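Local coordinates for protein YCAC GENE product (Escherichia coli, PDB 1YAC) that probably acts as an octameric hydrolase of unknown specificity, belonging to the isochorismatase family and related to EntB and N-carbamoylsarcosine amidohydrolase, at residues L52-T57 against A74-A79; L17-A22 against I82-N87; K48-P53 against G167-L172. All coordinates share one frame; numbering follows the deposited sequence.

Contact 1 of 3, residues L52-T57 against A74-A79; sequences LPTILT and AQFPDA. Unlike the reference sequence in segment 74-79: Ala-79 (reference Thr).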
ATOM      1  N   LEU A  52      26.695  18.947  19.187  1.00 10.79           N
ATOM      2  CA  LEU A  52      27.253  17.625  19.416  1.00  9.59           C
ATOM      3  C   LEU A  52      28.435  17.375  18.514  1.00  9.85           C
ATOM      4  O   LEU A  52      28.381  17.703  17.326  1.00 10.49           O
ATOM      5  CB  LEU A  52      26.206  16.547  19.128  1.00  8.58           C
ATOM      6  CG  LEU A  52      24.862  16.691  19.813  1.00  7.73           C
ATOM      7  CD1 LEU A  52      23.934  15.577  19.294  1.00  9.29           C
ATOM      8  CD2 LEU A  52      25.022  16.625  21.327  1.00  8.11           C
ATOM      9  N   PRO A  53      29.542  16.833  19.064  1.00  9.84           N
ATOM     10  CA  PRO A  53      30.717  16.552  18.228  1.00  9.50           C
ATOM     11  C   PRO A  53      30.199  15.689  17.090  1.00 10.15           C
ATOM     12  O   PRO A  53      29.522  14.680  17.338  1.00 10.46           O
ATOM     13  CB  PRO A  53      31.608  15.736  19.170  1.00  9.65           C
ATOM     14  CG  PRO A  53      31.344  16.389  20.489  1.00  9.19           C
ATOM     15  CD  PRO A  53      29.811  16.508  20.477  1.00  9.00           C
ATOM     16  N   THR A  54      30.504  16.081  15.859  1.00  9.08           N
ATOM     17  CA  THR A  54      30.012  15.371  14.677  1.00  9.72           C
ATOM     18  C   THR A  54      31.144  14.874  13.783  1.00  9.27           C
ATOM     19  O   THR A  54      32.164  15.548  13.616  1.00 11.18           O
ATOM     20  CB  THR A  54      29.048  16.300  13.886  1.00  8.77           C
ATOM     21  OG1 THR A  54      27.958  16.668  14.739  1.00  9.02           O
ATOM     22  CG2 THR A  54      28.500  15.615  12.626  1.00  8.71           C
ATOM     23  N   ILE A  55      30.975  13.666  13.261  1.00 10.12           N
ATOM     24  CA  ILE A  55      31.957  13.035  12.390  1.00 10.56           C
ATOM     25  C   ILE A  55      31.339  12.700  11.030  1.00 10.56           C
ATOM     26  O   ILE A  55      30.291  12.057  10.955  1.00  9.88           O
ATOM     27  CB  ILE A  55      32.496  11.761  13.050  1.00 11.41           C
ATOM     28  CG1 ILE A  55      33.253  12.147  14.326  1.00 14.49           C
ATOM     29  CG2 ILE A  55      33.438  11.009  12.120  1.00 10.52           C
ATOM     30  CD1 ILE A  55      33.500  10.991  15.216  1.00 18.74           C
ATOM     31  N   LEU A  56      31.961  13.199   9.971  1.00 10.01           N
ATOM     32  CA  LEU A  56      31.509  12.952   8.606  1.00 10.15           C
ATOM     33  C   LEU A  56      32.444  11.936   7.956  1.00  9.88           C
ATOM     34  O   LEU A  56      33.656  11.954   8.189  1.00  9.71           O
ATOM     35  CB  LEU A  56      31.559  14.241   7.786  1.00  9.96           C
ATOM     36  CG  LEU A  56      30.861  15.483   8.330  1.00 12.19           C
ATOM     37  CD1 LEU A  56      31.159  16.642   7.382  1.00 10.37           C
ATOM     38  CD2 LEU A  56      29.362  15.260   8.474  1.00 11.17           C
ATOM     39  N   THR A  57      31.890  11.037   7.153  1.00  9.55           N
ATOM     40  CA  THR A  57      32.719  10.055   6.470  1.00  9.54           C
ATOM     41  C   THR A  57      32.061   9.696   5.152  1.00 10.38           C
ATOM     42  O   THR A  57      30.844   9.809   5.016  1.00  9.85           O
ATOM     43  CB  THR A  57      32.992   8.791   7.343  1.00  9.38           C
ATOM     44  OG1 THR A  57      33.918   7.920   6.667  1.00  8.83           O
ATOM     45  CG2 THR A  57      31.699   8.034   7.646  1.00  8.62           C
ATOM     46  N   ALA A  74      29.074  21.955   4.284  1.00 14.33           N
ATOM     47  CA  ALA A  74      28.971  23.367   4.641  1.00 13.44           C
ATOM     48  C   ALA A  74      28.638  23.581   6.116  1.00 13.31           C
ATOM     49  O   ALA A  74      29.124  24.524   6.743  1.00 13.37           O
ATOM     50  CB  ALA A  74      27.911  24.052   3.760  1.00 12.51           C
ATOM     51  N   GLN A  75      27.820  22.693   6.670  1.00 12.17           N
ATOM     52  CA  GLN A  75      27.391  22.809   8.058  1.00 12.63           C
ATOM     53  C   GLN A  75      28.431  22.417   9.102  1.00 12.25           C
ATOM     54  O   GLN A  75      28.424  22.935  10.222  1.00 11.92           O
ATOM     55  CB  GLN A  75      26.121  21.991   8.274  1.00 12.21           C
ATOM     56  CG  GLN A  75      25.449  22.223   9.612  1.00 12.24           C
ATOM     57  CD  GLN A  75      24.020  21.731   9.610  1.00 12.86           C
ATOM     58  OE1 GLN A  75      23.803  20.592   9.157  1.00 11.88           O
ATOM     59  NE2 GLN A  75      23.116  22.490  10.038  1.00 13.42           N
ATOM     60  N   PHE A  76      29.315  21.501   8.744  1.00 11.65           N
ATOM     61  CA  PHE A  76      30.344  21.026   9.664  1.00 12.54           C
ATOM     62  C   PHE A  76      31.716  21.162   9.016  1.00 12.77           C
ATOM     63  O   PHE A  76      32.418  20.165   8.813  1.00 13.12           O
ATOM     64  CB  PHE A  76      30.060  19.562  10.021  1.00 12.75           C
ATOM     65  CG  PHE A  76      28.714  19.356  10.661  1.00 13.33           C
ATOM     66  CD1 PHE A  76      28.512  19.679  12.003  1.00 12.78           C
ATOM     67  CD2 PHE A  76      27.635  18.895   9.905  1.00 14.23           C
ATOM     68  CE1 PHE A  76      27.253  19.551  12.588  1.00 13.94           C
ATOM     69  CE2 PHE A  76      26.364  18.763  10.477  1.00 12.83           C
ATOM     70  CZ  PHE A  76      26.173  19.092  11.819  1.00 14.31           C
ATOM     71  N   PRO A  77      32.148  22.405   8.736  1.00 12.86           N
ATOM     72  CA  PRO A  77      33.451  22.620   8.101  1.00 13.88           C
ATOM     73  C   PRO A  77      34.662  22.204   8.927  1.00 14.36           C
ATOM     74  O   PRO A  77      35.688  21.848   8.365  1.00 15.29           O
ATOM     75  CB  PRO A  77      33.443  24.120   7.813  1.00 14.35           C
ATOM     76  CG  PRO A  77      32.618  24.668   8.925  1.00 13.88           C
ATOM     77  CD  PRO A  77      31.483  23.691   9.007  1.00 12.85           C
ATOM     78  N   ASP A  78      34.533  22.210  10.249  1.00 14.51           N
ATOM     79  CA  ASP A  78      35.650  21.836  11.111  1.00 17.40           C
ATOM     80  C   ASP A  78      35.574  20.414  11.664  1.00 17.16           C
ATOM     81  O   ASP A  78      36.472  19.977  12.385  1.00 18.59           O
ATOM     82  CB  ASP A  78      35.783  22.823  12.275  1.00 19.58           C
ATOM     83  CG  ASP A  78      36.182  24.221  11.824  1.00 22.28           C
ATOM     84  OD1 ASP A  78      36.776  24.362  10.737  1.00 22.93           O
ATOM     85  OD2 ASP A  78      35.914  25.179  12.581  1.00 26.74           O
ATOM     86  N   ALA A  79      34.521  19.683  11.316  1.00 15.02           N
ATOM     87  CA  ALA A  79      34.357  18.325  11.814  1.00 13.03           C
ATOM     88  C   ALA A  79      35.302  17.357  11.132  1.00 12.39           C
ATOM     89  O   ALA A  79      35.809  17.639  10.048  1.00 12.54           O
ATOM     90  CB  ALA A  79      32.905  17.862  11.592  1.00 11.88           C
TER
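Phe-76 lays its ring against Thr-54 and Leu-56, two residues of one strand, at the point where the chain has just left helix 70-75. Its CB touches the methyl Leu-56 CD1 at 4.1 Å. CG stands anti to the carbonyl carbon (chi1 -59°), and this carries the ring from Leu-56 across to Thr-54. CD1 then packs on Thr-54 CB at 3.9 Å, and one atom further out CE1 approaches Thr-54 OG1 at 3.7 Å. The methyl Thr-54 CG2 sits over the middle of the ring, 4.0 Å from the Phe-76 centroid and only 6° off its normal, a well-centred CH-pi contact. On the opposite face Gln-75 CG lies toward the rim, so the ring is held between a strand residue and its own chain neighbour. The threonine is held too: OG1 donates to Leu-52 O (2.8 Å) from above the carbonyl plane, which ties down the rotation that sends CG2 to the ring. A type I turn from Phe-76 to Ala-79 follows, bringing Ala-79 CB to a tight 3.2 Å from Thr-54 O. The contact belongs to the beta-alpha-beta unit of strand 54-59, helix 70-75 and strand 81-84; Leu-56 makes backbone bonds with Pro-80 and Ile-82, while Ala-47 of helix 33-49 touches both Thr-54 and Phe-76.

Contact 2 of 3, residues L17-A22 against I82-N87; sequences LVDHQA and IARPGN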
ATOM      1  N   LEU A  17      27.685  10.738  10.762  1.00  9.08           N
ATOM      2  CA  LEU A  17      26.938  10.830   9.507  1.00  8.33           C
ATOM      3  C   LEU A  17      27.752  10.067   8.470  1.00  8.93           C
ATOM      4  O   LEU A  17      28.777  10.552   7.979  1.00  9.09           O
ATOM      5  CB  LEU A  17      26.733  12.293   9.119  1.00  8.53           C
ATOM      6  CG  LEU A  17      25.998  13.129  10.179  1.00  9.60           C
ATOM      7  CD1 LEU A  17      25.797  14.557   9.667  1.00  9.26           C
ATOM      8  CD2 LEU A  17      24.639  12.487  10.507  1.00  9.14           C
ATOM      9  N   VAL A  18      27.259   8.886   8.113  1.00  8.73           N
ATOM     10  CA  VAL A  18      27.960   7.985   7.214  1.00  8.12           C
ATOM     11  C   VAL A  18      27.458   7.843   5.776  1.00  9.79           C
ATOM     12  O   VAL A  18      26.375   7.303   5.528  1.00  8.78           O
ATOM     13  CB  VAL A  18      28.011   6.555   7.845  1.00  9.64           C
ATOM     14  CG1 VAL A  18      29.024   5.664   7.109  1.00 10.04           C
ATOM     15  CG2 VAL A  18      28.336   6.633   9.347  1.00  9.65           C
ATOM     16  N   ASP A  19      28.276   8.318   4.843  1.00  8.82           N
ATOM     17  CA  ASP A  19      28.026   8.189   3.412  1.00 10.34           C
ATOM     18  C   ASP A  19      26.741   8.763   2.797  1.00 10.41           C
ATOM     19  O   ASP A  19      26.143   8.149   1.907  1.00 10.49           O
ATOM     20  CB  ASP A  19      28.187   6.722   2.994  1.00 10.32           C
ATOM     21  CG  ASP A  19      29.505   6.116   3.457  1.00 14.29           C
ATOM     22  OD1 ASP A  19      30.409   6.855   3.899  1.00 13.74           O
ATOM     23  OD2 ASP A  19      29.632   4.879   3.398  1.00 16.72           O
ATOM     24  N   HIS A  20      26.297   9.915   3.286  1.00 10.14           N
ATOM     25  CA  HIS A  20      25.131  10.572   2.703  1.00 10.00           C
ATOM     26  C   HIS A  20      25.718  11.275   1.472  1.00  9.62           C
ATOM     27  O   HIS A  20      25.941  12.497   1.471  1.00  8.81           O
ATOM     28  CB  HIS A  20      24.530  11.605   3.673  1.00  9.04           C
ATOM     29  CG  HIS A  20      23.806  11.005   4.845  1.00 10.66           C
ATOM     30  ND1 HIS A  20      24.372  10.904   6.101  1.00  9.29           N
ATOM     31  CD2 HIS A  20      22.537  10.539   4.967  1.00  9.67           C
ATOM     32  CE1 HIS A  20      23.486  10.410   6.943  1.00 10.96           C
ATOM     33  NE2 HIS A  20      22.363  10.175   6.283  1.00 10.22           N
ATOM     34  N   GLN A  21      26.020  10.484   0.450  1.00  9.41           N
ATOM     35  CA  GLN A  21      26.628  10.995  -0.776  1.00  9.08           C
ATOM     36  C   GLN A  21      25.634  11.152  -1.927  1.00  9.47           C
ATOM     37  O   GLN A  21      24.669  10.395  -2.027  1.00  9.31           O
ATOM     38  CB  GLN A  21      27.804  10.098  -1.161  1.00  9.50           C
ATOM     39  CG  GLN A  21      28.939  10.163  -0.132  1.00 10.58           C
ATOM     40  CD  GLN A  21      29.886   8.987  -0.224  1.00 13.87           C
ATOM     41  OE1 GLN A  21      29.927   8.192   0.741  1.00 11.90           O
ATOM     42  NE2 GLN A  21      30.589   8.844  -1.255  1.00 15.68           N
ATOM     43  N   ALA A  22      25.902  12.114  -2.806  1.00  8.66           N
ATOM     44  CA  ALA A  22      25.028  12.420  -3.933  1.00  9.41           C
ATOM     45  C   ALA A  22      24.644  11.223  -4.790  1.00 10.19           C
ATOM     46  O   ALA A  22      23.468  11.049  -5.116  1.00 11.15           O
ATOM     47  CB  ALA A  22      25.631  13.517  -4.787  1.00  9.98           C
ATOM     48  N   ILE A  82      36.439  11.930   7.186  1.00 14.23           N
ATOM     49  CA  ILE A  82      37.209  10.767   6.783  1.00 13.78           C
ATOM     50  C   ILE A  82      36.704  10.197   5.458  1.00 15.53           C
ATOM     51  O   ILE A  82      35.613   9.625   5.383  1.00 14.12           O
ATOM     52  CB  ILE A  82      37.172   9.660   7.887  1.00 15.13           C
ATOM     53  CG1 ILE A  82      37.721  10.198   9.220  1.00 15.39           C
ATOM     54  CG2 ILE A  82      37.993   8.456   7.470  1.00 14.14           C
ATOM     55  CD1 ILE A  82      36.728  10.986  10.038  1.00 17.96           C
ATOM     56  N   ALA A  83      37.451  10.460   4.393  1.00 15.61           N
ATOM     57  CA  ALA A  83      37.114   9.944   3.067  1.00 17.23           C
ATOM     58  C   ALA A  83      37.784   8.582   3.020  1.00 18.04           C
ATOM     59  O   ALA A  83      39.011   8.493   2.928  1.00 18.67           O
ATOM     60  CB  ALA A  83      37.675  10.858   1.972  1.00 16.73           C
ATOM     61  N   ARG A  84      36.996   7.529   3.209  1.00 18.35           N
ATOM     62  CA  ARG A  84      37.517   6.168   3.202  1.00 18.48           C
ATOM     63  C   ARG A  84      37.758   5.705   1.769  1.00 21.21           C
ATOM     64  O   ARG A  84      36.838   5.649   0.950  1.00 22.26           O
ATOM     65  CB  ARG A  84      36.541   5.219   3.906  1.00 15.41           C
ATOM     66  CG  ARG A  84      35.932   5.797   5.175  1.00 13.32           C
ATOM     67  CD  ARG A  84      35.228   4.733   6.010  1.00 12.38           C
ATOM     68  NE  ARG A  84      34.199   3.981   5.284  1.00 10.65           N
ATOM     69  CZ  ARG A  84      33.003   4.458   4.955  1.00 11.77           C
ATOM     70  NH1 ARG A  84      32.662   5.699   5.277  1.00 10.90           N
ATOM     71  NH2 ARG A  84      32.144   3.690   4.301  1.00 10.77           N
ATOM     72  N   PRO A  85      39.005   5.343   1.450  1.00 24.13           N
ATOM     73  CA  PRO A  85      39.309   4.890   0.092  1.00 26.00           C
ATOM     74  C   PRO A  85      38.886   3.455  -0.193  1.00 27.53           C
ATOM     75  O   PRO A  85      38.748   3.079  -1.358  1.00 31.04           O
ATOM     76  CB  PRO A  85      40.830   5.047  -0.003  1.00 26.05           C
ATOM     77  CG  PRO A  85      41.310   5.392   1.395  1.00 26.73           C
ATOM     78  CD  PRO A  85      40.170   5.201   2.336  1.00 25.48           C
ATOM     79  N   GLY A  86      38.651   2.660   0.853  1.00 26.31           N
ATOM     80  CA  GLY A  86      38.276   1.272   0.618  1.00 24.47           C
ATOM     81  C   GLY A  86      37.405   0.559   1.634  1.00 23.07           C
ATOM     82  O   GLY A  86      36.544  -0.232   1.242  1.00 22.52           O
ATOM     83  N   ASN A  87      37.621   0.815   2.920  1.00 20.88           N
ATOM     84  CA  ASN A  87      36.835   0.166   3.966  1.00 19.87           C
ATOM     85  C   ASN A  87      35.345   0.455   3.888  1.00 17.27           C
ATOM     86  O   ASN A  87      34.924   1.607   3.983  1.00 16.29           O
ATOM     87  CB  ASN A  87      37.357   0.543   5.346  1.00 23.79           C
ATOM     88  CG  ASN A  87      38.579  -0.267   5.741  1.00 29.22           C
ATOM     89  OD1 ASN A  87      39.587   0.286   6.193  1.00 30.79           O
ATOM     90  ND2 ASN A  87      38.505  -1.592   5.552  1.00 26.55           N
TER
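Arg-84 NH1 is shared between two acceptors: it donates to Asp-19 OD1 at 2.9 Å and also bonds the hydroxyl of Thr-57. The bond to the aspartate is fairly straight (157° at the hydrogen) and uses the syn lone pair of OD1, with the carboxylate at the edge of the guanidinium and the two planes 14° apart. NH2 lies near Asp-19 OD2 and would complete a two-pronged salt bridge, although the place of OD2 is less certain. Arg-84 gets there by a bend in its chain at chi3 (-55°), and its NE is taken up by Asn-87 O at 2.8 Å, a bond close to the guanidinium plane that helps fix the rotation of the group. The setting is the C-terminal ends of strands in the parallel sheet of the alpha-beta-alpha sandwich: strands 13-18 and 81-84 flank strand 54-59, and Val-18 CA and Ile-82 CA stand 9.7 Å apart, so the long arginine side chain has to span the gap. Asp-19 also touches Cys-118 of helix 115-128. A neighbouring aspartate and cysteine are consistent with the active site of N-carbamoylsarcosine amidohydrolase-like relatives. Val-18 CG1 packs obliquely by Arg-84 NH1 at 4.1 Å. Beyond the arginine, Pro-85 and Asn-87 pack on Arg-177 and Asp-175 of a second subunit.

Contact 3 of 3, residues K48-P53 against G167-L172; sequences KYFNLP and GVACEL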
ATOM      1  N   LYS A  48      23.997  20.373  14.998  1.00 12.92           N
ATOM      2  CA  LYS A  48      24.555  21.709  15.119  1.00 13.62           C
ATOM      3  C   LYS A  48      23.918  22.461  16.292  1.00 13.47           C
ATOM      4  O   LYS A  48      24.626  23.048  17.128  1.00 13.25           O
ATOM      5  CB  LYS A  48      24.347  22.485  13.814  1.00 16.23           C
ATOM      6  CG  LYS A  48      24.838  23.920  13.865  1.00 20.98           C
ATOM      7  CD  LYS A  48      26.107  24.129  13.063  1.00 25.42           C
ATOM      8  CE  LYS A  48      27.248  23.273  13.547  1.00 27.55           C
ATOM      9  NZ  LYS A  48      28.518  23.663  12.870  1.00 30.68           N
ATOM     10  N   TYR A  49      22.591  22.411  16.370  1.00 12.38           N
ATOM     11  CA  TYR A  49      21.854  23.090  17.439  1.00 13.94           C
ATOM     12  C   TYR A  49      22.297  22.658  18.843  1.00 14.36           C
ATOM     13  O   TYR A  49      22.488  23.493  19.732  1.00 13.77           O
ATOM     14  CB  TYR A  49      20.349  22.863  17.284  1.00 14.44           C
ATOM     15  CG  TYR A  49      19.540  23.454  18.422  1.00 16.75           C
ATOM     16  CD1 TYR A  49      19.485  24.833  18.620  1.00 16.75           C
ATOM     17  CD2 TYR A  49      18.854  22.634  19.313  1.00 16.01           C
ATOM     18  CE1 TYR A  49      18.767  25.378  19.678  1.00 16.80           C
ATOM     19  CE2 TYR A  49      18.138  23.168  20.372  1.00 16.72           C
ATOM     20  CZ  TYR A  49      18.096  24.543  20.545  1.00 18.41           C
ATOM     21  OH  TYR A  49      17.356  25.081  21.582  1.00 19.66           O
ATOM     22  N   PHE A  50      22.398  21.347  19.048  1.00 13.71           N
ATOM     23  CA  PHE A  50      22.815  20.805  20.327  1.00 13.59           C
ATOM     24  C   PHE A  50      24.324  20.820  20.495  1.00 14.38           C
ATOM     25  O   PHE A  50      24.827  20.368  21.522  1.00 14.21           O
ATOM     26  CB  PHE A  50      22.281  19.382  20.509  1.00 14.57           C
ATOM     27  CG  PHE A  50      20.796  19.320  20.698  1.00 14.93           C
ATOM     28  CD1 PHE A  50      20.213  19.823  21.863  1.00 14.35           C
ATOM     29  CD2 PHE A  50      19.971  18.827  19.689  1.00 13.93           C
ATOM     30  CE1 PHE A  50      18.834  19.841  22.019  1.00 13.75           C
ATOM     31  CE2 PHE A  50      18.579  18.843  19.838  1.00 14.60           C
ATOM     32  CZ  PHE A  50      18.013  19.353  21.006  1.00 14.31           C
ATOM     33  N   ASN A  51      25.058  21.293  19.486  1.00 13.14           N
ATOM     34  CA  ASN A  51      26.515  21.342  19.594  1.00 14.56           C
ATOM     35  C   ASN A  51      27.147  19.989  19.870  1.00 13.52           C
ATOM     36  O   ASN A  51      28.046  19.884  20.698  1.00 13.93           O
ATOM     37  CB  ASN A  51      26.933  22.284  20.723  1.00 20.96           C
ATOM     38  CG  ASN A  51      27.071  23.690  20.273  1.00 26.14           C
ATOM     39  OD1 ASN A  51      26.255  24.542  20.587  1.00 34.03           O
ATOM     40  ND2 ASN A  51      28.122  23.961  19.567  1.00 28.08           N
ATOM     41  N   LEU A  52      26.695  18.947  19.187  1.00 10.79           N
ATOM     42  CA  LEU A  52      27.253  17.625  19.416  1.00  9.59           C
ATOM     43  C   LEU A  52      28.435  17.375  18.514  1.00  9.85           C
ATOM     44  O   LEU A  52      28.381  17.703  17.326  1.00 10.49           O
ATOM     45  CB  LEU A  52      26.206  16.547  19.128  1.00  8.58           C
ATOM     46  CG  LEU A  52      24.862  16.691  19.813  1.00  7.73           C
ATOM     47  CD1 LEU A  52      23.934  15.577  19.294  1.00  9.29           C
ATOM     48  CD2 LEU A  52      25.022  16.625  21.327  1.00  8.11           C
ATOM     49  N   PRO A  53      29.542  16.833  19.064  1.00  9.84           N
ATOM     50  CA  PRO A  53      30.717  16.552  18.228  1.00  9.50           C
ATOM     51  C   PRO A  53      30.199  15.689  17.090  1.00 10.15           C
ATOM     52  O   PRO A  53      29.522  14.680  17.338  1.00 10.46           O
ATOM     53  CB  PRO A  53      31.608  15.736  19.170  1.00  9.65           C
ATOM     54  CG  PRO A  53      31.344  16.389  20.489  1.00  9.19           C
ATOM     55  CD  PRO A  53      29.811  16.508  20.477  1.00  9.00           C
ATOM     56  N   GLY A 167      12.364  12.379  17.716  1.00  7.52           N
ATOM     57  CA  GLY A 167      12.532  11.747  19.014  1.00  7.48           C
ATOM     58  C   GLY A 167      13.914  12.049  19.588  1.00  8.16           C
ATOM     59  O   GLY A 167      14.053  12.339  20.785  1.00  7.02           O
ATOM     60  N   VAL A 168      14.937  11.976  18.732  1.00  8.23           N
ATOM     61  CA  VAL A 168      16.328  12.270  19.119  1.00  8.38           C
ATOM     62  C   VAL A 168      16.415  13.712  19.676  1.00  8.69           C
ATOM     63  O   VAL A 168      16.946  13.941  20.769  1.00  8.75           O
ATOM     64  CB  VAL A 168      17.304  12.115  17.883  1.00  7.50           C
ATOM     65  CG1 VAL A 168      18.710  12.645  18.211  1.00  7.23           C
ATOM     66  CG2 VAL A 168      17.396  10.643  17.446  1.00  6.63           C
ATOM     67  N   ALA A 169      15.850  14.669  18.946  1.00  8.00           N
ATOM     68  CA  ALA A 169      15.884  16.059  19.372  1.00  8.48           C
ATOM     69  C   ALA A 169      15.204  16.252  20.731  1.00  9.48           C
ATOM     70  O   ALA A 169      15.706  16.983  21.591  1.00 11.10           O
ATOM     71  CB  ALA A 169      15.233  16.952  18.321  1.00  7.13           C
ATOM     72  N   CYS A 170      14.062  15.600  20.918  1.00  9.30           N
ATOM     73  CA  CYS A 170      13.303  15.723  22.161  1.00  9.66           C
ATOM     74  C   CYS A 170      13.996  15.093  23.355  1.00 10.44           C
ATOM     75  O   CYS A 170      13.902  15.603  24.484  1.00 10.76           O
ATOM     76  CB  CYS A 170      11.905  15.126  21.999  1.00  9.29           C
ATOM     77  SG  CYS A 170      10.781  16.115  20.987  1.00 10.58           S
ATOM     78  N   GLU A 171      14.656  13.961  23.130  1.00  9.95           N
ATOM     79  CA  GLU A 171      15.356  13.298  24.220  1.00  9.63           C
ATOM     80  C   GLU A 171      16.597  14.109  24.610  1.00 10.70           C
ATOM     81  O   GLU A 171      16.977  14.160  25.780  1.00 10.83           O
ATOM     82  CB  GLU A 171      15.730  11.867  23.834  1.00  8.49           C
ATOM     83  CG  GLU A 171      15.987  10.970  25.044  1.00  8.58           C
ATOM     84  CD  GLU A 171      15.951   9.503  24.695  1.00  9.06           C
ATOM     85  OE1 GLU A 171      14.850   8.935  24.745  1.00  8.72           O
ATOM     86  OE2 GLU A 171      17.011   8.912  24.385  1.00  8.77           O
ATOM     87  N   LEU A 172      17.221  14.749  23.628  1.00 11.20           N
ATOM     88  CA  LEU A 172      18.400  15.572  23.880  1.00 11.66           C
ATOM     89  C   LEU A 172      18.043  16.876  24.601  1.00 13.59           C
ATOM     90  O   LEU A 172      18.731  17.279  25.546  1.00 13.01           O
ATOM     91  CB  LEU A 172      19.099  15.921  22.564  1.00  9.82           C
ATOM     92  CG  LEU A 172      19.912  14.826  21.882  1.00  8.26           C
ATOM     93  CD1 LEU A 172      20.249  15.246  20.462  1.00 10.58           C
ATOM     94  CD2 LEU A 172      21.173  14.553  22.671  1.00  9.38           C
TER
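The ring of Phe-50 takes Leu-172 on one face, just where helix 33-49 closes in a Schellman motif. Asn-51, with positive phi, is the residue that leaves the helix, and its N returns to Lys-48 O at 3.0 Å. Against the ring, Leu-172 CB is almost exactly centred: it lies 3.8 Å from the Phe-50 centroid and 7° off the normal, a CH-pi contact. The branch continues past the rim, so that Leu-172 CD1 meets Phe-50 CD2 at 3.7 Å; the two side chains run obliquely to each other. Tyr-49 CD2 stands over the centre of the opposite face, and the phenyl group is thus sandwiched between its own neighbour in sequence and a leucine of helix 165-173. With chi1 at -70°, CG of Phe-50 is anti to the carbonyl carbon and the ring reaches the helix far enough for CE2 to touch Ala-169 CB at 4.1 Å. Leu-52 approaches differently, tip to tip, its CD1 3.9 Å from Leu-172 CD1; this methyl of Leu-172 therefore joins both hydrophobic partners. Leu-46, one turn earlier in helix 33-49, also packs on Leu-172. Behind the packing helix, Glu-171 forms a salt bridge with Arg-154 of a neighbouring subunit. At the far end of the ring, Phe-50 CZ comes 3.4 Å from the carbonyl oxygen Ala-169 O, obliquely to the ring plane.

Contacts 1 and 3 share Leu-52 and Pro-53, the link from helix 33-49 into strand 54-59; contact 3 holds the helix end and contact 1 the strand it leads to, their centres about 14 Å apart. Lys-48 NZ of contact 3 joins them again through a probable hydrogen bond to Gln-75 O (2.7 Å). Contact 1 meets contact 2 along strand 54-59, which lies between strands 81-84 and 13-18: Thr-57 OG1 lies 2.7 Å from Ile-82 O and 2.9 Å from Arg-84 NH1. Contact 2, beside Cys-118, marks the probable active-site end of the sheet. Contact 3 is across the chain's centre from it, about 23 Å away between centres.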